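Local structure of sulfite dehydrogenase (Paracoccus pantotrophus, 2XTS) at residues E206-R212 and V224-R228; K84-L89 and V100-L106. The protein oxidises protein-bound sulfane sulfur as the molybdenum-cofactor subunit of the SoxCD complex, whose cytochrome partner carries heme c for electron transfer. Where two conformers were deposited one is given. Numbering follows the deposited sequence.

Contact 1. Residues E206-R212 and V224-R228; sequences EHGYPAR and VKWVR. With MTE (phosphonic acidmono-(2-amino-5,6-dimercapto-4-oxo-3,7,8a,9,10,10a-hexahydro-4H-8-oxa-1,3,9,10-tetraaza-anthracen-7-ylmethyl)ester), chain E.
Two irregular backbones meet over the molybdopterin MTE: the loop 206-212, which turns through a cis peptide before Pro210, and residues 224-228, which lead into strand 227-233. They come closest at Gly208 and Lys225 (CA-CA 4.2 Å). Gly208 has phi/psi of 110/13, angles that call for glycine, and a CB would lie only 3.1 Å from Lys225 CB. Trp226 adopts left-handed helical angles (53/45).

Among the backbone bonds, Val227 N donates to Ala211 O (3.1 Å), whereas Trp226 N reaches Gly208 O only weakly (3.4 Å). Arg212 CA adds a CA-H...O contact to Val224 O (3.3 Å).

Aromatic packing comes from Trp226 (chi1 m, chi2 -76°). Gly208 CA lies over the face of its five-membered ring, a CH-pi contact 3.5 Å from the centroid. At the ring edge, Trp226 CD1 is 3.1 Å from Tyr209 O, while NE1 bonds to Lys205 O.

Polar side chains complete the arrangement. Lys225 (m, t, m, t) donates from NZ to Glu206 O (2.9 Å) and to MTE O2P (2.7 Å), and its CG covers one face of the Arg212 guanidinium, 3.5 Å from NH2. Arg212 (p, t, m) binds MTE O3P through NH1 (2.7 Å) and MTE O4' through NH2 (3.1 Å). Lys225 N donates to MTE N1 (2.9 Å), and MTE N2 donates to Lys225 O (2.9 Å).

Lys225 thus reads the pterin edge with its backbone, while its ammonium group and the Arg212 guanidinium bring positive charge to the phosphate, anchoring both ends of the cofactor.

Contact 2. Residues K84-L89 and V100-L106; sequences KQDYRL and VFTFEDL
A single water joins the two segments where their strand pairing gives out, donating to Lys84 O (2.6 Å) and Tyr87 O (2.7 Å) and accepting from Phe103 N (2.9 Å). Beyond it, Leu89 and Phe101 form an antiparallel hydrogen-bonded pair (CA-CA 5.1 Å), with Leu89 N to Phe101 O at 3.0 Å and Phe101 N to Leu89 O at 2.8 Å. Residues 84-86 have helical angles. Lys84 (m, t, t, t) extends along Phe103 (chi1 t), its CG 4.0 Å from the ring centroid in a CH-pi contact over the face. Tyr87 (chi1 t) packs CE2 on Leu106 CD1 (3.6 Å), and Leu89 CD2 meets Leu106 CD2 (4.1 Å). Arg88 NH1 ties back to Gln85 O (2.8 Å) and Tyr87 O (2.9 Å). Thr102 is the N-cap of helix 103-106: Asp105 N donates to Thr102 OG1 (3.2 Å) and Thr102 N to Asp105 OD2 (3.0 Å). The arrangement is the open end of a beta hairpin, whose second strand passes into a helix through a capping box.

Along the chain the two contacts follow one another, both segments of contact 2 preceding those of contact 1, and all four belong to the molybdopterin-binding domain. Their centres lie 12 Å apart, and they share the mixed sheet in which strand 89-93 stands between 99-101 and 227-233. Tyr87 spans the gap: its OH lies 2.7 Å from Val227 O, probably hydrogen-bonded, and 3.6 Å from Ala211 CB. Pro210 O also approaches Phe103 CE1 (3.5 Å). Contact 1 faces the cofactor, whereas contact 2 lies farther out. The sheet thus runs from beside the cofactor pocket to the cytochrome interface, which Val100 reaches, while Lys84, in the loop preceding strand 89-93, forms a salt bridge with Glu34 of the second subunit.

Contact 1. Residues E206-R212 and V224-R228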
loop_
_atom_site.group_PDB
_atom_site.type_symbol
_atom_site.label_atom_id
_atom_site.label_comp_id
_atom_site.label_asym_id
_atom_site.label_seq_id
_atom_site.Cartn_x
_atom_site.Cartn_y
_atom_site.Cartn_z
ATOM N N GLU A 206 -13.596 7.206 2.677
ATOM C CA GLU A 206 -14.438 6.129 3.132
ATOM C C GLU A 206 -13.868 5.346 4.296
ATOM O O GLU A 206 -14.585 4.566 4.919
ATOM C CB GLU A 206 -14.754 5.190 1.950
ATOM C CG GLU A 206 -13.583 4.447 1.319
ATOM C CD GLU A 206 -12.853 5.194 0.220
ATOM O OE1 GLU A 206 -12.868 6.445 0.152
ATOM O OE2 GLU A 206 -12.235 4.483 -0.599
ATOM N N HIS A 207 -12.587 5.571 4.584
ATOM C CA HIS A 207 -11.887 4.940 5.706
ATOM C C HIS A 207 -11.662 5.895 6.875
ATOM O O HIS A 207 -10.917 5.600 7.792
ATOM C CB HIS A 207 -10.563 4.327 5.249
ATOM C CG HIS A 207 -10.710 3.298 4.170
ATOM N ND1 HIS A 207 -9.803 3.165 3.136
ATOM C CD2 HIS A 207 -11.649 2.340 3.989
ATOM C CE1 HIS A 207 -10.206 2.178 2.345
ATOM N NE2 HIS A 207 -11.308 1.651 2.854
ATOM N N GLY A 208 -12.322 7.042 6.857
ATOM C CA GLY A 208 -12.346 7.922 8.018
ATOM C C GLY A 208 -11.596 9.235 7.931
ATOM O O GLY A 208 -11.402 9.875 8.955
ATOM N N TYR A 209 -11.186 9.646 6.738
ATOM C CA TYR A 209 -10.409 10.890 6.591
ATOM C C TYR A 209 -11.039 12.023 7.358
ATOM O O TYR A 209 -12.212 12.264 7.214
ATOM C CB TYR A 209 -10.361 11.307 5.135
ATOM C CG TYR A 209 -9.590 12.582 4.834
ATOM C CD1 TYR A 209 -10.213 13.818 4.839
ATOM C CD2 TYR A 209 -8.247 12.532 4.491
ATOM C CE1 TYR A 209 -9.509 14.967 4.516
ATOM C CE2 TYR A 209 -7.543 13.664 4.147
ATOM C CZ TYR A 209 -8.181 14.874 4.164
ATOM O OH TYR A 209 -7.514 15.999 3.792
ATOM N N PRO A 210 -10.249 12.762 8.139
ATOM C CA PRO A 210 -8.802 12.721 8.268
ATOM C C PRO A 210 -8.251 11.945 9.470
ATOM O O PRO A 210 -7.046 11.925 9.659
ATOM C CB PRO A 210 -8.437 14.204 8.368
ATOM C CG PRO A 210 -9.569 14.746 9.176
ATOM C CD PRO A 210 -10.801 13.999 8.726
ATOM N N ALA A 211 -9.100 11.305 10.269
ATOM C CA ALA A 211 -8.639 10.607 11.447
ATOM C C ALA A 211 -9.600 9.504 11.863
ATOM O O ALA A 211 -10.815 9.713 11.930
ATOM C CB ALA A 211 -8.444 11.620 12.613
ATOM N N ARG A 212 -9.052 8.330 12.177
ATOM C CA ARG A 212 -9.822 7.192 12.677
ATOM C C ARG A 212 -9.111 6.560 13.860
ATOM O O ARG A 212 -7.901 6.719 14.012
ATOM C CB ARG A 212 -10.046 6.121 11.598
ATOM C CG ARG A 212 -8.830 5.219 11.353
ATOM C CD ARG A 212 -9.108 4.134 10.341
ATOM N NE ARG A 212 -10.237 3.302 10.758
ATOM C CZ ARG A 212 -10.930 2.530 9.930
ATOM N NH1 ARG A 212 -10.508 2.311 8.692
ATOM N NH2 ARG A 212 -12.017 1.904 10.368
ATOM N N VAL A 224 -13.483 3.457 15.130
ATOM C CA VAL A 224 -14.358 4.587 14.858
ATOM C C VAL A 224 -13.693 5.519 13.820
ATOM O O VAL A 224 -12.567 5.987 14.016
ATOM C CB VAL A 224 -14.714 5.342 16.161
ATOM C CG1 VAL A 224 -15.580 6.562 15.846
ATOM C CG2 VAL A 224 -15.416 4.436 17.148
ATOM N N LYS A 225 -14.419 5.787 12.743
ATOM C CA LYS A 225 -13.961 6.655 11.665
ATOM C C LYS A 225 -14.444 8.091 11.867
ATOM O O LYS A 225 -15.459 8.350 12.520
ATOM C CB LYS A 225 -14.474 6.102 10.332
ATOM C CG LYS A 225 -13.822 4.827 9.919
ATOM C CD LYS A 225 -14.272 4.311 8.554
ATOM C CE LYS A 225 -15.708 3.842 8.503
ATOM N NZ LYS A 225 -16.057 3.461 7.117
ATOM N N TRP A 226 -13.704 9.026 11.282
ATOM C CA TRP A 226 -14.033 10.452 11.375
ATOM C C TRP A 226 -14.195 10.828 12.845
ATOM O O TRP A 226 -15.136 11.512 13.229
ATOM C CB TRP A 226 -15.300 10.817 10.550
ATOM C CG TRP A 226 -15.361 10.174 9.191
ATOM C CD1 TRP A 226 -14.638 10.555 8.104
ATOM C CD2 TRP A 226 -16.183 9.089 8.763
ATOM N NE1 TRP A 226 -14.941 9.764 7.028
ATOM C CE2 TRP A 226 -15.878 8.849 7.413
ATOM C CE3 TRP A 226 -17.163 8.314 9.372
ATOM C CZ2 TRP A 226 -16.476 7.830 6.686
ATOM C CZ3 TRP A 226 -17.772 7.319 8.645
ATOM C CH2 TRP A 226 -17.415 7.066 7.318
ATOM N N VAL A 227 -13.268 10.362 13.688
ATOM C CA VAL A 227 -13.465 10.425 15.132
ATOM C C VAL A 227 -13.541 11.872 15.608
ATOM O O VAL A 227 -12.668 12.674 15.293
ATOM C CB VAL A 227 -12.391 9.646 15.921
ATOM C CG1 VAL A 227 -12.941 9.229 17.289
ATOM C CG2 VAL A 227 -12.005 8.403 15.236
ATOM N N ARG A 228 -14.595 12.199 16.346
ATOM C CA ARG A 228 -14.794 13.574 16.816
ATOM C C ARG A 228 -14.706 13.784 18.312
ATOM O O ARG A 228 -14.452 14.906 18.769
ATOM C CB ARG A 228 -16.142 14.128 16.327
ATOM C CG ARG A 228 -17.327 13.781 17.186
ATOM C CD ARG A 228 -18.537 14.536 16.753
ATOM N NE ARG A 228 -19.635 14.369 17.705
ATOM C CZ ARG A 228 -20.836 14.919 17.569
ATOM N NH1 ARG A 228 -21.146 15.622 16.477
ATOM N NH2 ARG A 228 -21.736 14.756 18.526
HETATM N N1 MTE E . -17.023 4.670 12.252
HETATM C C2 MTE E . -18.039 5.504 12.059
HETATM N N2 MTE E . -17.919 6.781 12.481
HETATM N N3 MTE E . -19.170 5.122 11.436
HETATM C C4 MTE E . -19.362 3.852 10.976
HETATM O O4 MTE E . -20.435 3.582 10.398
HETATM N N5 MTE E . -18.396 1.540 10.843
HETATM C C6 MTE E . -17.538 0.694 11.640
HETATM C C7 MTE E . -16.097 1.169 11.750
HETATM N N8 MTE E . -16.060 2.558 12.127
HETATM C C9 MTE E . -18.308 2.878 11.179
HETATM C C10 MTE E . -17.104 3.360 11.868
HETATM C "C1'" MTE E . -17.541 -0.754 11.185
HETATM S "S1'" MTE E . -18.934 -1.749 11.549
HETATM C "C2'" MTE E . -16.466 -1.315 10.582
HETATM S "S2'" MTE E . -16.388 -2.997 10.229
HETATM C "C3'" MTE E . -15.274 -0.447 10.241
HETATM O "O3'" MTE E . -15.464 0.954 10.500
HETATM C "C4'" MTE E . -14.959 -0.558 8.761
HETATM O "O4'" MTE E . -13.779 0.200 8.462
HETATM P P MTE E . -13.544 0.548 6.914
HETATM O O1P MTE E . -13.433 -0.883 6.308
HETATM O O2P MTE E . -14.734 1.251 6.348
HETATM O O3P MTE E . -12.242 1.271 6.872
#

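Contact 2. Residues K84-L89 and V100-L106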
loop_
_atom_site.group_PDB
_atom_site.type_symbol
_atom_site.label_atom_id
_atom_site.label_comp_id
_atom_site.label_asym_id
_atom_site.label_seq_id
_atom_site.Cartn_x
_atom_site.Cartn_y
_atom_site.Cartn_z
ATOM N N LYS A 84 -9.819 18.763 6.741
ATOM C CA LYS A 84 -8.933 18.986 7.858
ATOM C C LYS A 84 -9.202 20.345 8.514
ATOM O O LYS A 84 -8.966 20.508 9.704
ATOM C CB LYS A 84 -7.481 18.847 7.397
ATOM C CG LYS A 84 -7.064 17.418 7.107
ATOM C CD LYS A 84 -5.704 17.323 6.434
ATOM C CE LYS A 84 -5.276 15.894 6.322
ATOM N NZ LYS A 84 -4.030 15.708 5.536
ATOM N N GLN A 85 -9.708 21.299 7.745
ATOM C CA GLN A 85 -10.077 22.613 8.282
ATOM C C GLN A 85 -11.286 22.539 9.205
ATOM O O GLN A 85 -11.338 23.204 10.244
ATOM C CB GLN A 85 -10.401 23.582 7.156
ATOM C CG GLN A 85 -9.208 24.173 6.434
ATOM C CD GLN A 85 -8.638 23.334 5.322
ATOM O OE1 GLN A 85 -9.020 22.169 5.123
ATOM N NE2 GLN A 85 -7.733 23.938 4.561
ATOM N N ASP A 86 -12.276 21.728 8.834
ATOM C CA ASP A 86 -13.496 21.586 9.629
ATOM C C ASP A 86 -13.382 20.598 10.795
ATOM O O ASP A 86 -14.188 20.627 11.726
ATOM C CB ASP A 86 -14.625 21.132 8.705
ATOM C CG ASP A 86 -15.103 22.217 7.756
ATOM O OD1 ASP A 86 -14.746 23.406 7.955
ATOM O OD2 ASP A 86 -15.838 21.856 6.811
ATOM N N TYR A 87 -12.402 19.715 10.724
ATOM C CA TYR A 87 -12.219 18.673 11.715
ATOM C C TYR A 87 -11.980 19.245 13.119
ATOM O O TYR A 87 -11.219 20.184 13.299
ATOM C CB TYR A 87 -11.024 17.791 11.331
ATOM C CG TYR A 87 -10.763 16.672 12.292
ATOM C CD1 TYR A 87 -11.482 15.491 12.199
ATOM C CD2 TYR A 87 -9.842 16.784 13.312
ATOM C CE1 TYR A 87 -11.301 14.466 13.079
ATOM C CE2 TYR A 87 -9.657 15.748 14.196
ATOM C CZ TYR A 87 -10.387 14.595 14.080
ATOM O OH TYR A 87 -10.167 13.604 15.005
ATOM N N ARG A 88 -12.635 18.657 14.110
ATOM C CA ARG A 88 -12.350 18.962 15.508
ATOM C C ARG A 88 -12.380 17.666 16.300
ATOM O O ARG A 88 -13.238 16.819 16.067
ATOM C CB ARG A 88 -13.403 19.906 16.087
ATOM C CG ARG A 88 -13.506 21.284 15.447
ATOM C CD ARG A 88 -12.291 22.159 15.714
ATOM N NE ARG A 88 -12.531 23.504 15.214
ATOM C CZ ARG A 88 -12.351 23.889 13.955
ATOM N NH1 ARG A 88 -11.880 23.045 13.035
ATOM N NH2 ARG A 88 -12.616 25.147 13.613
ATOM N N LEU A 89 -11.456 17.521 17.248
ATOM C CA LEU A 89 -11.451 16.397 18.188
ATOM C C LEU A 89 -11.592 16.936 19.604
ATOM O O LEU A 89 -10.803 17.760 20.038
ATOM C CB LEU A 89 -10.159 15.574 18.077
ATOM C CG LEU A 89 -9.995 14.407 19.067
ATOM C CD1 LEU A 89 -11.046 13.346 18.731
ATOM C CD2 LEU A 89 -8.604 13.797 19.037
ATOM N N VAL A 100 -10.273 20.775 23.073
ATOM C CA VAL A 100 -10.599 20.727 21.651
ATOM C C VAL A 100 -9.268 20.843 20.904
ATOM O O VAL A 100 -8.449 21.750 21.188
ATOM C CB VAL A 100 -11.515 21.859 21.196
ATOM C CG1 VAL A 100 -11.658 21.863 19.639
ATOM C CG2 VAL A 100 -12.863 21.721 21.880
ATOM N N PHE A 101 -9.055 19.932 19.954
ATOM C CA PHE A 101 -7.900 19.924 19.057
ATOM C C PHE A 101 -8.337 20.156 17.614
ATOM O O PHE A 101 -9.385 19.671 17.173
ATOM C CB PHE A 101 -7.181 18.563 19.066
ATOM C CG PHE A 101 -6.647 18.158 20.406
ATOM C CD1 PHE A 101 -5.461 18.682 20.883
ATOM C CD2 PHE A 101 -7.315 17.244 21.185
ATOM C CE1 PHE A 101 -4.963 18.324 22.120
ATOM C CE2 PHE A 101 -6.814 16.876 22.415
ATOM C CZ PHE A 101 -5.637 17.405 22.877
ATOM N N THR A 102 -7.527 20.909 16.892
ATOM C CA THR A 102 -7.633 21.004 15.457
ATOM C C THR A 102 -6.746 19.933 14.821
ATOM O O THR A 102 -5.905 19.329 15.478
ATOM C CB THR A 102 -7.161 22.358 14.961
ATOM O OG1 THR A 102 -5.787 22.505 15.305
ATOM C CG2 THR A 102 -7.944 23.477 15.624
ATOM N N PHE A 103 -6.900 19.712 13.521
ATOM C CA PHE A 103 -6.018 18.771 12.860
ATOM C C PHE A 103 -4.551 19.246 12.897
ATOM O O PHE A 103 -3.629 18.463 13.089
ATOM C CB PHE A 103 -6.482 18.465 11.431
ATOM C CG PHE A 103 -5.802 17.258 10.860
ATOM C CD1 PHE A 103 -6.253 15.984 11.194
ATOM C CD2 PHE A 103 -4.671 17.376 10.079
ATOM C CE1 PHE A 103 -5.612 14.875 10.739
ATOM C CE2 PHE A 103 -4.016 16.247 9.601
ATOM C CZ PHE A 103 -4.487 15.009 9.940
ATOM N N GLU A 104 -4.340 20.548 12.740
ATOM C CA GLU A 104 -3.012 21.131 12.839
ATOM C C GLU A 104 -2.347 20.748 14.167
ATOM O O GLU A 104 -1.161 20.401 14.192
ATOM C CB GLU A 104 -3.109 22.638 12.675
ATOM C CG GLU A 104 -1.827 23.368 12.877
ATOM C CD GLU A 104 -1.994 24.857 12.703
ATOM O OE1 GLU A 104 -1.618 25.373 11.629
ATOM O OE2 GLU A 104 -2.485 25.499 13.653
ATOM N N ASP A 105 -3.118 20.795 15.261
ATOM C CA ASP A 105 -2.605 20.411 16.571
ATOM C C ASP A 105 -2.154 18.940 16.574
ATOM O O ASP A 105 -1.126 18.576 17.135
ATOM C CB ASP A 105 -3.658 20.542 17.690
ATOM C CG ASP A 105 -4.125 21.962 17.952
ATOM O OD1 ASP A 105 -3.329 22.914 17.786
ATOM O OD2 ASP A 105 -5.288 22.090 18.408
ATOM N N LEU A 106 -2.998 18.083 16.007
ATOM C CA LEU A 106 -2.743 16.661 16.060
ATOM C C LEU A 106 -1.469 16.245 15.328
ATOM O O LEU A 106 -0.824 15.274 15.711
ATOM C CB LEU A 106 -3.954 15.919 15.516
ATOM C CG LEU A 106 -5.200 16.037 16.410
ATOM C CD1 LEU A 106 -6.392 15.426 15.723
ATOM C CD2 LEU A 106 -5.043 15.415 17.800
HETATM O O HOH W 1 -8.969 21.197 12.223
#